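PDB 4YO7: sugar ABC transporter (Sugar-binding protein) from Bacillus halodurans, which binds myo-inositol in the cleft between its two lobes and probably serves as the solute-binding component of a sugar ABC transporter. Local coordinates for residues Asp82-Asp86 / Ser87-Met91; Lys67-Ala70 / Ala71-Pro74. One frame throughout, in Å; residues are numbered along the deposited sequence.

How the interactions relate
Interactions 1 and 2 illustrate how a parallel alpha/beta domain manages its chain reversals, one at the start of a helix and one at the end of another. Strand 76-82, an outermost strand of the six-stranded parallel sheet, joins them: residues 67-74 close helix 57-70 and lead into that strand, and residues 82-91 carry the chain out of it into helix 87-100. Their centres lie 24 Å apart and their nearest atoms about 8 Å apart, so the two do not meet directly. Both lie away from the annotated sites, though in interaction 1 the N85 side chain is about 7 Å from the bound inositol.

Interaction 1: residues Asp82-Asp86 / Ser87-Met91; sequences DAQND and STQQM
D86 and Q89 meet at the start of helix 87-100, where D86 is the N-cap residue of a strand-to-helix connection in a Rossmann-like periplasmic binding domain. With its CG anti to the backbone N (chi1 -176°), D86 swings its carboxylate over the first turn, and OD1 accepts from Q89 N at 3.1 Å, the donor coming from above the carboxylate plane. T88 N makes a weaker, more bent bond to the same oxygen. The negative charge therefore sits at the helix N-terminus, where the helix dipole would probably favour it. Behind the cap, Q90 N closes the first backbone turn on D86 O at 3.0 Å.

Q89 answers by reaching back across the loop. Its chain, extended beyond CG, carries NE2 back to the strand end, where it donates twice: to Q84 OE1 at 2.9 Å in an almost straight bond, and to D82 O at 2.9 Å, more bent but in that carbonyl's plane. Both acceptors lie near the plane of the donating amide, which fixes its rotation, whereas the Q84 amide is turned 52° against it. One amide nitrogen thus ties the end of strand 76-82 to the type I' turn formed by A83-D86.

D82 braces that turn from the strand side in an Asx turn, its OD1 taking Q84 N at 2.9 Å from above the carboxylate plane. On the inner side, A83 CB rests against Q90 CB at 3.7 Å, and the Q90 amide continues past it to V110, N108 and S51, joining the helix to neighbouring parts of the domain. A water donates to D86 OD1 and also bonds S87 OG and T88 OG1, the last at 2.6 Å.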
loop_
_atom_site.group_PDB
_atom_site.type_symbol
_atom_site.label_atom_id
_atom_site.label_comp_id
_atom_site.label_asym_id
_atom_site.label_seq_id
_atom_site.Cartn_x
_atom_site.Cartn_y
_atom_site.Cartn_z
ATOM N N ASP A 82 -4.306 9.482 -13.445
ATOM C CA ASP A 82 -4.312 9.647 -11.993
ATOM C C ASP A 82 -5.741 10.002 -11.573
ATOM O O ASP A 82 -6.282 11.011 -12.014
ATOM C CB ASP A 82 -3.320 10.759 -11.603
ATOM C CG ASP A 82 -3.318 11.100 -10.128
ATOM O OD1 ASP A 82 -4.020 10.475 -9.308
ATOM O OD2 ASP A 82 -2.547 12.024 -9.784
ATOM N N ALA A 83 -6.348 9.163 -10.744
ATOM C CA ALA A 83 -7.734 9.368 -10.326
ATOM C C ALA A 83 -7.883 10.427 -9.243
ATOM O O ALA A 83 -9.000 10.830 -8.951
ATOM C CB ALA A 83 -8.338 8.070 -9.844
ATOM N N GLN A 84 -6.768 10.853 -8.647
ATOM C CA GLN A 84 -6.771 11.887 -7.593
ATOM C C GLN A 84 -7.743 11.560 -6.456
ATOM O O GLN A 84 -8.508 12.419 -5.988
ATOM C CB GLN A 84 -7.091 13.256 -8.206
ATOM C CG GLN A 84 -6.066 13.660 -9.239
ATOM C CD GLN A 84 -6.407 14.978 -9.947
ATOM O OE1 GLN A 84 -7.394 15.077 -10.667
ATOM N NE2 GLN A 84 -5.593 15.981 -9.732
ATOM N N ASN A 85 -7.730 10.295 -6.056
ATOM C CA ASN A 85 -8.586 9.764 -4.988
ATOM C C ASN A 85 -10.078 9.926 -5.202
ATOM O O ASN A 85 -10.849 9.894 -4.249
ATOM C CB ASN A 85 -8.209 10.425 -3.656
ATOM C CG ASN A 85 -6.787 10.139 -3.262
ATOM O OD1 ASN A 85 -6.390 8.977 -3.161
ATOM N ND2 ASN A 85 -5.991 11.196 -3.054
ATOM N N ASP A 86 -10.482 10.069 -6.458
ATOM C CA ASP A 86 -11.870 10.313 -6.831
ATOM C C ASP A 86 -12.409 9.128 -7.648
ATOM O O ASP A 86 -11.953 8.877 -8.761
ATOM C CB ASP A 86 -11.942 11.619 -7.625
ATOM C CG ASP A 86 -13.361 12.036 -7.983
ATOM O OD1 ASP A 86 -14.216 11.174 -8.235
ATOM O OD2 ASP A 86 -13.610 13.255 -8.054
ATOM N N SER A 87 -13.362 8.391 -7.080
ATOM C CA SER A 87 -13.847 7.178 -7.758
ATOM C C SER A 87 -14.610 7.503 -9.022
ATOM O O SER A 87 -14.596 6.715 -9.955
ATOM C CB SER A 87 -14.731 6.332 -6.846
ATOM O OG SER A 87 -15.817 7.092 -6.410
ATOM N N THR A 88 -15.264 8.659 -9.074
ATOM C CA THR A 88 -15.957 9.048 -10.296
ATOM C C THR A 88 -14.958 9.336 -11.408
ATOM O O THR A 88 -15.151 8.948 -12.564
ATOM C CB THR A 88 -16.850 10.270 -10.056
ATOM O OG1 THR A 88 -17.786 9.956 -9.014
ATOM C CG2 THR A 88 -17.618 10.640 -11.306
ATOM N N GLN A 89 -13.863 9.988 -11.061
ATOM C CA GLN A 89 -12.801 10.208 -12.031
ATOM C C GLN A 89 -12.185 8.897 -12.501
ATOM O O GLN A 89 -11.940 8.730 -13.696
ATOM C CB GLN A 89 -11.739 11.123 -11.426
ATOM C CG GLN A 89 -10.640 11.527 -12.352
ATOM C CD GLN A 89 -9.928 12.781 -11.838
ATOM O OE1 GLN A 89 -10.574 13.737 -11.413
ATOM N NE2 GLN A 89 -8.611 12.767 -11.847
ATOM N N GLN A 90 -11.952 7.955 -11.588
ATOM C CA GLN A 90 -11.393 6.665 -11.986
ATOM C C GLN A 90 -12.342 5.926 -12.912
ATOM O O GLN A 90 -11.898 5.354 -13.910
ATOM C CB GLN A 90 -11.065 5.794 -10.782
ATOM C CG GLN A 90 -10.328 4.535 -11.165
ATOM C CD GLN A 90 -9.627 3.906 -9.969
ATOM O OE1 GLN A 90 -10.274 3.427 -9.039
ATOM N NE2 GLN A 90 -8.306 3.924 -9.986
HETATM N N MSE A 91 -13.640 5.924 -12.586
HETATM C CA MSE A 91 -14.629 5.310 -13.472
HETATM C C MSE A 91 -14.634 5.971 -14.851
HETATM O O MSE A 91 -14.719 5.264 -15.844
HETATM C CB MSE A 91 -16.037 5.359 -12.851
HETATM C CG MSE A 91 -16.141 4.590 -11.553
HETATM SE SE MSE A 91 -17.712 3.488 -11.563
HETATM C CE MSE A 91 -17.274 2.483 -13.208
HETATM O O HOH W 1 -13.758 8.884 -4.135
HETATM O O HOH W 2 -16.690 9.908 -6.602
#

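Interaction 2: residues Lys67-Ala70 / Ala71-Pro74; sequences KEEA and ANYP
E69 OE2 receives the hydroxyl of Y73 at 2.8 Å, and the proton arrives on the anti lone pair, the one turned away from the other carboxylate oxygen. The same oxygen takes a second, weak bond from N72 ND2 at 3.4 Å and forms a salt bridge with K293 of helix 284-299, so a buried carboxylate is provided with both charge and hydrogens. The bend at chi2 (64°) turns the acid back to these partners, although the bond from CA to CB points away from residues 71-74. Its plane stands 54° from the Y73 ring and 67° from the N72 amide.

In the backbone, N72 N bonds to E69 O at 3.0 Å and Y73 N to A70 O at 3.2 Å. A71 N makes only weak bonds, to K67 O and E68 O. Here helix 57-70 ends and a type I turn, A70-Y73, redirects the chain toward strand 76-82, a helix-to-strand connection of the alpha/beta domain.

The tyrosine ring lies along this exit. N72 CB sits over one of its faces, offset toward the rim, while A70 O lies at the ring edge and Y73 CE2 passes E69 O at 3.2 Å. A phenylalanine in its place lacks the hydroxyl, and E69 OE2, left with K293 and the weak N72 bond, would probably be freer to turn. Beyond the turn, Y73 packs on K293 and V296, E69 on A289 and V292, and A70 on F78 and F80 of the strand that follows.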
loop_
_atom_site.group_PDB
_atom_site.type_symbol
_atom_site.label_atom_id
_atom_site.label_comp_id
_atom_site.label_asym_id
_atom_site.label_seq_id
_atom_site.Cartn_x
_atom_site.Cartn_y
_atom_site.Cartn_z
ATOM N N LYS A 67 6.346 3.354 -15.311
ATOM C CA LYS A 67 6.805 4.133 -16.455
ATOM C C LYS A 67 8.159 3.630 -16.970
ATOM O O LYS A 67 8.397 3.560 -18.177
ATOM C CB LYS A 67 6.876 5.615 -16.080
ATOM C CG LYS A 67 5.508 6.220 -15.856
ATOM C CD LYS A 67 5.577 7.724 -15.614
ATOM C CE LYS A 67 4.184 8.337 -15.542
ATOM N NZ LYS A 67 4.217 9.833 -15.415
ATOM N N GLU A 68 9.054 3.266 -16.062
ATOM C CA GLU A 68 10.354 2.738 -16.464
ATOM C C GLU A 68 10.213 1.418 -17.225
ATOM O O GLU A 68 10.879 1.195 -18.252
ATOM C CB GLU A 68 11.252 2.537 -15.241
ATOM C CG GLU A 68 11.889 3.802 -14.701
ATOM C CD GLU A 68 13.318 4.021 -15.181
ATOM O OE1 GLU A 68 13.905 3.112 -15.810
ATOM O OE2 GLU A 68 13.858 5.115 -14.919
ATOM N N GLU A 69 9.344 0.538 -16.738
ATOM C CA GLU A 69 9.138 -0.746 -17.398
ATOM C C GLU A 69 8.442 -0.560 -18.750
ATOM O O GLU A 69 8.779 -1.236 -19.719
ATOM C CB GLU A 69 8.350 -1.685 -16.494
ATOM C CG GLU A 69 8.105 -3.064 -17.076
ATOM C CD GLU A 69 9.361 -3.859 -17.314
ATOM O OE1 GLU A 69 10.307 -3.761 -16.501
ATOM O OE2 GLU A 69 9.395 -4.610 -18.314
ATOM N N ALA A 70 7.504 0.375 -18.820
ATOM C CA ALA A 70 6.716 0.602 -20.042
ATOM C C ALA A 70 7.619 1.016 -21.219
ATOM O O ALA A 70 7.305 0.743 -22.375
ATOM C CB ALA A 70 5.677 1.653 -19.784
ATOM N N ALA A 71 8.735 1.667 -20.905
ATOM C CA ALA A 71 9.696 2.103 -21.911
ATOM C C ALA A 71 10.361 0.932 -22.638
ATOM O O ALA A 71 10.963 1.121 -23.686
ATOM C CB ALA A 71 10.757 2.985 -21.270
ATOM N N ASN A 72 10.230 -0.278 -22.103
ATOM C CA ASN A 72 10.804 -1.459 -22.728
ATOM C C ASN A 72 9.969 -2.007 -23.887
ATOM O O ASN A 72 10.391 -2.947 -24.557
ATOM C CB ASN A 72 10.994 -2.559 -21.691
ATOM C CG ASN A 72 12.090 -2.225 -20.689
ATOM O OD1 ASN A 72 13.105 -1.631 -21.048
ATOM N ND2 ASN A 72 11.893 -2.604 -19.436
ATOM N N TYR A 73 8.793 -1.421 -24.130
ATOM C CA TYR A 73 7.855 -1.949 -25.109
ATOM C C TYR A 73 7.462 -0.928 -26.174
ATOM O O TYR A 73 6.434 -0.275 -26.052
ATOM C CB TYR A 73 6.590 -2.451 -24.395
ATOM C CG TYR A 73 6.909 -3.413 -23.299
ATOM C CD1 TYR A 73 7.133 -4.750 -23.572
ATOM C CD2 TYR A 73 7.055 -2.980 -21.998
ATOM C CE1 TYR A 73 7.459 -5.642 -22.569
ATOM C CE2 TYR A 73 7.380 -3.848 -20.993
ATOM C CZ TYR A 73 7.574 -5.184 -21.273
ATOM O OH TYR A 73 7.906 -6.047 -20.259
ATOM N N PRO A 74 8.264 -0.816 -27.237
ATOM C CA PRO A 74 8.076 0.261 -28.211
ATOM C C PRO A 74 6.865 0.039 -29.100
ATOM O O PRO A 74 6.435 0.966 -29.767
ATOM C CB PRO A 74 9.387 0.243 -29.009
ATOM C CG PRO A 74 9.934 -1.115 -28.839
ATOM C CD PRO A 74 9.484 -1.601 -27.495
HETATM O O HOH W 3 6.132 2.136 -24.320
#